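Local coordinates for flagellar hook-associated protein (Burkholderia pseudomallei, PDB 4UT1) that probably serves as a structural component of the bacterial flagellum, forming part of the junction between the hook and the filament, at residues S167-T172 against G291-R296; A453-N458 against Q559-A564; T480-N485 against S492-G497. One frame throughout, in Å; residues are numbered along the deposited sequence.

Contact 1. Residues S167-T172 against G291-R296; sequences SQLTDT and GLLAFR. With EDO (1,2-ethanediol), chain M.
Leu169 and Leu292 meet where two long helices, 134-193 and 287-322, pack nearly antiparallel in the helical domain of FlgK. The segment axes lie 10.6 Å apart, with 160° between their N-to-C directions. Apolar contact dominates. Leu169 and Leu292 lie alongside each other pointing opposite ways, with Leu169 CD2 3.6 Å from Leu292 CD1. Leu293 comes in at about a right angle, its CD2 beside the same Leu169 methyl. The other methyl of Leu292, CD2, sits 3.7 Å from Gln168 CB, and the extended glutamine chain crosses over it. Leu292 also packs on Leu98, so helix 80-106 adds a third helix to the contact.

Polar groups flank this apolar seam. Arg296 is bent at chi3 (67°), and its NH1 lies 3.5 Å from Leu169 CD1 while donating to Leu260 O; NH2 forms a salt bridge with Asp281. On the opposite flank, Thr172 turns its hydroxyl back to its own helix, OG1 donating to Gln168 O at 2.6 Å. That carbonyl also accepts from Thr172 N, the two donors reaching it from opposite faces. A bound ethanediol, probably from the crystallisation liquor, donates from O1 to Thr172 OG1 at 2.8 Å.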
loop_
_atom_site.group_PDB
_atom_site.type_symbol
_atom_site.label_atom_id
_atom_site.label_comp_id
_atom_site.label_asym_id
_atom_site.label_seq_id
_atom_site.Cartn_x
_atom_site.Cartn_y
_atom_site.Cartn_z
ATOM N N SER A 167 -21.122 6.970 9.120
ATOM C CA SER A 167 -22.345 7.702 9.449
ATOM C C SER A 167 -23.555 7.157 8.709
ATOM O O SER A 167 -24.645 7.034 9.286
ATOM C CB SER A 167 -22.163 9.187 9.161
ATOM O OG SER A 167 -21.358 9.765 10.173
ATOM N N GLN A 168 -23.369 6.808 7.444
ATOM C CA GLN A 168 -24.477 6.284 6.655
ATOM C C GLN A 168 -24.912 4.899 7.112
ATOM O O GLN A 168 -26.114 4.588 7.104
ATOM C CB GLN A 168 -24.113 6.262 5.174
ATOM C CG GLN A 168 -24.109 7.665 4.560
ATOM C CD GLN A 168 -23.738 7.659 3.098
ATOM O OE1 GLN A 168 -22.754 8.277 2.701
ATOM N NE2 GLN A 168 -24.521 6.971 2.286
ATOM N N LEU A 169 -23.950 4.074 7.521
ATOM C CA LEU A 169 -24.279 2.789 8.140
ATOM C C LEU A 169 -25.174 2.996 9.359
ATOM O O LEU A 169 -26.197 2.338 9.502
ATOM C CB LEU A 169 -23.013 2.018 8.540
ATOM C CG LEU A 169 -22.179 1.478 7.377
ATOM C CD1 LEU A 169 -20.876 0.894 7.869
ATOM C CD2 LEU A 169 -22.970 0.433 6.578
ATOM N N THR A 170 -24.800 3.913 10.240
ATOM C CA THR A 170 -25.610 4.158 11.438
ATOM C C THR A 170 -26.996 4.699 11.091
ATOM O O THR A 170 -28.010 4.250 11.647
ATOM C CB THR A 170 -24.905 5.141 12.398
ATOM O OG1 THR A 170 -23.670 4.565 12.826
ATOM C CG2 THR A 170 -25.779 5.440 13.622
ATOM N N ASP A 171 -27.053 5.651 10.165
ATOM C CA ASP A 171 -28.342 6.194 9.743
ATOM C C ASP A 171 -29.195 5.099 9.146
ATOM O O ASP A 171 -30.401 5.043 9.399
ATOM C CB ASP A 171 -28.176 7.324 8.732
ATOM C CG ASP A 171 -27.712 8.605 9.376
ATOM O OD1 ASP A 171 -27.730 8.665 10.622
ATOM O OD2 ASP A 171 -27.336 9.545 8.643
ATOM N N THR A 172 -28.556 4.209 8.389
ATOM C CA THR A 172 -29.271 3.137 7.726
ATOM C C THR A 172 -29.868 2.197 8.776
ATOM O O THR A 172 -31.022 1.770 8.656
ATOM C CB THR A 172 -28.367 2.355 6.771
ATOM O OG1 THR A 172 -27.894 3.230 5.739
ATOM C CG2 THR A 172 -29.133 1.202 6.129
ATOM N N GLY A 291 -24.577 -1.932 -0.312
ATOM C CA GLY A 291 -23.881 -1.007 -1.201
ATOM C C GLY A 291 -22.780 -0.263 -0.464
ATOM O O GLY A 291 -21.688 -0.033 -1.006
ATOM N N LEU A 292 -23.064 0.125 0.778
ATOM C CA LEU A 292 -22.075 0.823 1.597
ATOM C C LEU A 292 -20.903 -0.096 1.881
ATOM O O LEU A 292 -19.746 0.285 1.705
ATOM C CB LEU A 292 -22.684 1.295 2.917
ATOM C CG LEU A 292 -23.568 2.543 2.866
ATOM C CD1 LEU A 292 -24.511 2.567 4.059
ATOM C CD2 LEU A 292 -22.711 3.800 2.853
ATOM N N LEU A 293 -21.221 -1.305 2.344
ATOM C CA LEU A 293 -20.206 -2.288 2.694
ATOM C C LEU A 293 -19.363 -2.729 1.499
ATOM O O LEU A 293 -18.144 -2.832 1.605
ATOM C CB LEU A 293 -20.868 -3.506 3.351
ATOM C CG LEU A 293 -21.573 -3.181 4.666
ATOM C CD1 LEU A 293 -22.352 -4.384 5.201
ATOM C CD2 LEU A 293 -20.578 -2.673 5.699
ATOM N N ALA A 294 -20.001 -3.005 0.365
ATOM C CA ALA A 294 -19.253 -3.413 -0.831
ATOM C C ALA A 294 -18.299 -2.316 -1.323
ATOM O O ALA A 294 -17.171 -2.600 -1.732
ATOM C CB ALA A 294 -20.208 -3.810 -1.944
ATOM N N PHE A 295 -18.759 -1.069 -1.294
ATOM C CA PHE A 295 -17.917 0.066 -1.660
ATOM C C PHE A 295 -16.690 0.124 -0.764
ATOM O O PHE A 295 -15.567 0.287 -1.242
ATOM C CB PHE A 295 -18.706 1.386 -1.570
ATOM C CG PHE A 295 -17.842 2.623 -1.637
ATOM C CD1 PHE A 295 -17.257 3.013 -2.829
ATOM C CD2 PHE A 295 -17.621 3.399 -0.501
ATOM C CE1 PHE A 295 -16.466 4.146 -2.887
ATOM C CE2 PHE A 295 -16.826 4.534 -0.555
ATOM C CZ PHE A 295 -16.245 4.905 -1.753
ATOM N N ARG A 296 -16.906 -0.031 0.537
ATOM C CA ARG A 296 -15.814 0.037 1.500
ATOM C C ARG A 296 -14.755 -1.052 1.277
ATOM O O ARG A 296 -13.569 -0.749 1.161
ATOM C CB ARG A 296 -16.359 -0.063 2.933
ATOM C CG ARG A 296 -15.320 0.274 4.000
ATOM C CD ARG A 296 -15.941 0.438 5.374
ATOM N NE ARG A 296 -16.469 -0.811 5.899
ATOM C CZ ARG A 296 -17.166 -0.906 7.027
ATOM N NH1 ARG A 296 -17.410 0.181 7.739
ATOM N NH2 ARG A 296 -17.612 -2.089 7.442
HETATM C C1 EDO M . -30.259 5.867 5.103
HETATM O O1 EDO M . -29.640 4.843 4.313
HETATM C C2 EDO M . -29.546 7.194 4.879
HETATM O O2 EDO M . -28.126 6.993 4.880
#

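Contact 2. Residues A453-N458 against Q559-A564; sequences AGVATN and QFTIGA
The Phe560 ring carries the amide nitrogen of Asn458 over one face, ND2 standing 3.6 Å above the plane and offset toward the rim. Gly454 CA approaches the same ring obliquely, 3.8 Å from Phe560 CD2. The rotation of the Asn458 amide is fixed by two bonds to the backbone of a single residue: OD1 accepts from Gln559 N at 2.9 Å, and ND2 donates to Gln559 O at 2.8 Å, with that oxygen close to the amide plane. A chi1 of -71° sets CG anti to the carbonyl carbon and turns the amide to the strand. Gln559 O receives Val455 N as well, from the opposite face of its carbonyl.

Further along, strands 450-454 and 559-564 run antiparallel. Ala453 and Thr561 form a hydrogen-bonded pair, Thr561 N giving a 2.8 Å bond to Ala453 O and Ala453 N returning one to Thr561 O. Gly454 and Phe560 follow as a non-hydrogen-bonded pair. Val455 then leads into a type I beta turn ending at Asn458. Val455 CG2 packs 3.6 Å from Gln559 CB and also against Thr561 CG2, on the side of the sheet that bears Ala453. One water joins Thr457 OG1, Asn458 OD1 and Gln559 NE2.

The asparagine thus continues the pairing where the regular strand ends: its side chain imitates a peptide group, offering one acceptor and one donor, and fastens the turn that follows edge strand 450-454 to the neighbouring strand 559-564 in the D3 domain.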
loop_
_atom_site.group_PDB
_atom_site.type_symbol
_atom_site.label_atom_id
_atom_site.label_comp_id
_atom_site.label_asym_id
_atom_site.label_seq_id
_atom_site.Cartn_x
_atom_site.Cartn_y
_atom_site.Cartn_z
ATOM N N ALA A 453 39.747 8.163 -11.168
ATOM C CA ALA A 453 40.354 9.092 -12.103
ATOM C C ALA A 453 41.627 8.495 -12.708
ATOM O O ALA A 453 42.342 7.738 -12.050
ATOM C CB ALA A 453 40.667 10.401 -11.405
ATOM N N GLY A 454 41.888 8.817 -13.968
ATOM C CA GLY A 454 43.176 8.495 -14.549
ATOM C C GLY A 454 44.198 9.483 -14.029
ATOM O O GLY A 454 43.924 10.679 -13.935
ATOM N N VAL A 455 45.390 8.989 -13.706
ATOM C CA VAL A 455 46.484 9.822 -13.226
ATOM C C VAL A 455 47.091 10.576 -14.412
ATOM O O VAL A 455 47.292 9.995 -15.479
ATOM C CB VAL A 455 47.559 8.956 -12.512
ATOM C CG1 VAL A 455 48.778 9.773 -12.135
ATOM C CG2 VAL A 455 46.950 8.289 -11.275
ATOM N N ALA A 456 47.377 11.862 -14.230
ATOM C CA ALA A 456 47.636 12.749 -15.365
ATOM C C ALA A 456 48.933 12.425 -16.109
ATOM O O ALA A 456 49.100 12.820 -17.259
ATOM C CB ALA A 456 47.644 14.209 -14.906
ATOM N N THR A 457 49.824 11.686 -15.458
ATOM C CA THR A 457 51.079 11.261 -16.073
ATOM C C THR A 457 50.932 10.022 -16.949
ATOM O O THR A 457 51.888 9.619 -17.588
ATOM C CB THR A 457 52.153 10.962 -15.023
ATOM O OG1 THR A 457 51.605 10.113 -14.001
ATOM C CG2 THR A 457 52.655 12.260 -14.388
ATOM N N ASN A 458 49.753 9.404 -16.967
ATOM C CA ASN A 458 49.512 8.262 -17.860
ATOM C C ASN A 458 49.819 8.597 -19.311
ATOM O O ASN A 458 49.584 9.716 -19.747
ATOM C CB ASN A 458 48.068 7.782 -17.737
ATOM C CG ASN A 458 47.805 7.102 -16.420
ATOM O OD1 ASN A 458 48.721 6.930 -15.612
ATOM N ND2 ASN A 458 46.545 6.708 -16.184
ATOM N N GLN A 559 48.264 4.494 -14.123
ATOM C CA GLN A 559 47.614 4.398 -12.821
ATOM C C GLN A 559 46.246 5.022 -12.850
ATOM O O GLN A 559 46.010 5.994 -13.565
ATOM C CB GLN A 559 48.450 5.090 -11.739
ATOM C CG GLN A 559 49.903 4.600 -11.635
ATOM C CD GLN A 559 50.740 5.521 -10.773
ATOM O OE1 GLN A 559 50.870 5.309 -9.566
ATOM N NE2 GLN A 559 51.291 6.574 -11.384
ATOM N N PHE A 560 45.361 4.468 -12.034
ATOM C CA PHE A 560 43.987 4.941 -11.912
ATOM C C PHE A 560 43.649 4.971 -10.431
ATOM O O PHE A 560 43.902 3.998 -9.710
ATOM C CB PHE A 560 43.049 4.040 -12.717
ATOM C CG PHE A 560 43.516 3.845 -14.126
ATOM C CD1 PHE A 560 44.436 2.851 -14.430
ATOM C CD2 PHE A 560 43.124 4.726 -15.127
ATOM C CE1 PHE A 560 44.924 2.703 -15.726
ATOM C CE2 PHE A 560 43.603 4.587 -16.428
ATOM C CZ PHE A 560 44.513 3.566 -16.722
ATOM N N THR A 561 43.128 6.102 -9.961
ATOM C CA THR A 561 42.884 6.276 -8.535
ATOM C C THR A 561 41.407 6.136 -8.203
ATOM O O THR A 561 40.539 6.341 -9.060
ATOM C CB THR A 561 43.369 7.643 -8.033
ATOM O OG1 THR A 561 42.684 8.687 -8.746
ATOM C CG2 THR A 561 44.861 7.791 -8.251
ATOM N N ILE A 562 41.150 5.759 -6.955
ATOM C CA ILE A 562 39.807 5.638 -6.406
ATOM C C ILE A 562 39.828 6.223 -5.006
ATOM O O ILE A 562 40.647 5.843 -4.177
ATOM C CB ILE A 562 39.318 4.171 -6.346
ATOM C CG1 ILE A 562 39.154 3.595 -7.752
ATOM C CG2 ILE A 562 37.982 4.085 -5.616
ATOM C CD1 ILE A 562 38.970 2.087 -7.772
ATOM N N GLY A 563 38.925 7.153 -4.726
ATOM C CA GLY A 563 38.907 7.759 -3.414
ATOM C C GLY A 563 37.645 8.577 -3.229
ATOM O O GLY A 563 36.765 8.566 -4.087
ATOM N N ALA A 564 37.567 9.283 -2.111
ATOM C CA ALA A 564 36.408 10.118 -1.812
ATOM C C ALA A 564 36.306 11.276 -2.799
ATOM O O ALA A 564 37.320 11.807 -3.261
ATOM C CB ALA A 564 36.483 10.635 -0.379
HETATM O O HOH W 1 51.163 7.505 -14.291
#

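Contact 3. Residues T480-N485 against S492-G497; sequences TTLAYN and SGFPVG
A short antiparallel beta bridge, prolonged by side-chain packing, joins Ala483 to Ser492 and lets strand 480-485 hold the chain as it leaves strand 490-492 in the D3 domain. Both bonds of this hydrogen-bonded pair are present: Ala483 N donates to Ser492 O at 2.9 Å, and Ser492 N donates to Ala483 O at 3.0 Å, in the carbonyl plane of the acceptor. Leu482 CA lends a CA-H...O contact to the same Ser492 oxygen.

Direct pairing stops at Gly493. It has phi 102°, a conformation that suits glycine, and its CA lies against Thr481 O in a CA-H...O contact of 3.5 Å. Water takes over where the backbones part, accepting from Thr481 N and donating to Gly493 O at 2.7 Å. A second water spans Ala483 O and Ser492 OG beside the bridge.

Side chains carry the contact onward. Leu482 sets its CD2 methyl over the centre of the Phe494 ring, 3.5 Å from the centroid and 10° off the normal, a CH-pi contact made squarely on one face; CD1 lies outside the rim, 3.8 Å from Phe494 CE2. With chi1 near -63°, Phe494 has CG anti to its carbonyl carbon, and the ring returns toward the strand although its CB points away. Next along, Thr480 places CG2 beside Gly493 O and OG1 3.7 Å from Pro495 CG, crossing the proline at about a right angle.

Strand 480-485 also pairs with strand 559-564 on its other side, and the chain beyond Gly497 crosses to strand 498-502 of the second D3 sheet. Strands 480-485 and 490-492, joined by residues 486-489, form a beta hairpin within the antiparallel sheet.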
loop_
_atom_site.group_PDB
_atom_site.type_symbol
_atom_site.label_atom_id
_atom_site.label_comp_id
_atom_site.label_asym_id
_atom_site.label_seq_id
_atom_site.Cartn_x
_atom_site.Cartn_y
_atom_site.Cartn_z
ATOM N N THR A 480 43.153 4.855 -3.154
ATOM C CA THR A 480 43.562 3.604 -3.781
ATOM C C THR A 480 44.121 3.867 -5.175
ATOM O O THR A 480 43.509 4.568 -5.975
ATOM C CB THR A 480 42.394 2.618 -3.878
ATOM O OG1 THR A 480 41.948 2.307 -2.556
ATOM C CG2 THR A 480 42.825 1.340 -4.567
ATOM N N THR A 481 45.290 3.305 -5.467
ATOM C CA THR A 481 45.916 3.529 -6.768
ATOM C C THR A 481 46.119 2.208 -7.491
ATOM O O THR A 481 46.878 1.350 -7.050
ATOM C CB THR A 481 47.260 4.271 -6.627
ATOM O OG1 THR A 481 47.032 5.541 -5.999
ATOM C CG2 THR A 481 47.904 4.495 -7.990
ATOM N N LEU A 482 45.390 2.029 -8.582
ATOM C CA LEU A 482 45.551 0.837 -9.391
ATOM C C LEU A 482 46.668 1.118 -10.367
ATOM O O LEU A 482 46.793 2.232 -10.849
ATOM C CB LEU A 482 44.261 0.492 -10.124
ATOM C CG LEU A 482 43.050 0.358 -9.195
ATOM C CD1 LEU A 482 41.831 -0.011 -10.003
ATOM C CD2 LEU A 482 43.354 -0.699 -8.109
ATOM N N ALA A 483 47.483 0.111 -10.641
ATOM C CA ALA A 483 48.565 0.237 -11.615
ATOM C C ALA A 483 48.491 -0.926 -12.603
ATOM O O ALA A 483 48.220 -2.066 -12.209
ATOM C CB ALA A 483 49.909 0.267 -10.912
ATOM N N TYR A 484 48.730 -0.643 -13.880
ATOM C CA TYR A 484 48.659 -1.665 -14.918
ATOM C C TYR A 484 50.045 -2.187 -15.259
ATOM O O TYR A 484 50.969 -1.415 -15.507
ATOM C CB TYR A 484 47.997 -1.106 -16.173
ATOM C CG TYR A 484 47.879 -2.060 -17.357
ATOM C CD1 TYR A 484 47.011 -3.138 -17.320
ATOM C CD2 TYR A 484 48.601 -1.838 -18.535
ATOM C CE1 TYR A 484 46.865 -3.981 -18.400
ATOM C CE2 TYR A 484 48.461 -2.680 -19.627
ATOM C CZ TYR A 484 47.599 -3.749 -19.554
ATOM O OH TYR A 484 47.438 -4.591 -20.631
ATOM N N ASN A 485 50.177 -3.505 -15.286
ATOM C CA ASN A 485 51.418 -4.129 -15.739
ATOM C C ASN A 485 51.239 -4.691 -17.152
ATOM O O ASN A 485 50.470 -5.621 -17.351
ATOM C CB ASN A 485 51.834 -5.222 -14.753
ATOM C CG ASN A 485 53.161 -5.834 -15.109
ATOM O OD1 ASN A 485 53.223 -6.729 -15.940
ATOM N ND2 ASN A 485 54.232 -5.338 -14.503
ATOM N N SER A 492 47.018 -4.071 -10.342
ATOM C CA SER A 492 47.210 -4.321 -8.921
ATOM C C SER A 492 47.037 -3.022 -8.144
ATOM O O SER A 492 46.805 -1.952 -8.729
ATOM C CB SER A 492 48.586 -4.946 -8.646
ATOM O OG SER A 492 49.639 -4.061 -8.980
ATOM N N GLY A 493 47.124 -3.117 -6.823
ATOM C CA GLY A 493 46.978 -1.959 -5.966
ATOM C C GLY A 493 45.608 -1.884 -5.321
ATOM O O GLY A 493 45.260 -0.859 -4.740
ATOM N N PHE A 494 44.824 -2.954 -5.434
ATOM C CA PHE A 494 43.506 -2.990 -4.798
ATOM C C PHE A 494 43.684 -3.081 -3.287
ATOM O O PHE A 494 44.734 -3.512 -2.805
ATOM C CB PHE A 494 42.669 -4.162 -5.323
ATOM C CG PHE A 494 42.366 -4.087 -6.800
ATOM C CD1 PHE A 494 43.238 -4.639 -7.732
ATOM C CD2 PHE A 494 41.217 -3.448 -7.258
ATOM C CE1 PHE A 494 42.965 -4.568 -9.097
ATOM C CE2 PHE A 494 40.929 -3.378 -8.614
ATOM C CZ PHE A 494 41.810 -3.938 -9.539
ATOM N N PRO A 495 42.662 -2.658 -2.523
ATOM C CA PRO A 495 42.726 -2.750 -1.060
ATOM C C PRO A 495 42.706 -4.202 -0.574
ATOM O O PRO A 495 41.947 -5.020 -1.112
ATOM C CB PRO A 495 41.458 -2.006 -0.598
ATOM C CG PRO A 495 40.996 -1.217 -1.797
ATOM C CD PRO A 495 41.417 -2.023 -2.985
ATOM N N VAL A 496 43.528 -4.518 0.422
ATOM C CA VAL A 496 43.559 -5.883 0.958
ATOM C C VAL A 496 42.215 -6.159 1.597
ATOM O O VAL A 496 41.557 -5.240 2.098
ATOM C CB VAL A 496 44.679 -6.101 1.992
ATOM C CG1 VAL A 496 46.034 -5.803 1.381
ATOM C CG2 VAL A 496 44.438 -5.253 3.234
ATOM N N GLY A 497 41.786 -7.414 1.536
ATOM C CA GLY A 497 40.532 -7.810 2.139
ATOM C C GLY A 497 39.323 -7.464 1.304
ATOM O O GLY A 497 38.194 -7.513 1.782
HETATM O O HOH W 2 46.401 1.333 -3.764
HETATM O O HOH W 3 50.065 -3.908 -11.700
#

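How the contacts relate
Contact 1 is a buried helix-helix seam in the helical domain, whereas contacts 2 and 3 belong to the D3 domain on the opposite side of the chain's centre, with centres about 70 Å from contact 1. Contact 2 lies at the surface and contact 3 is partly buried. These two share one sheet: strands 559-564 and 480-485 are neighbours, linked by probable hydrogen bonds such as Leu482 N to Phe560 O (2.7 Å), and contact 3 falls within the chain between the segments of contact 2. Chemistry follows place: leucine packing joins the helices, whereas backbone bonds and bridging waters secure the sheet, aided by an asparagine amide in contact 2 and a methyl-ring contact in contact 3.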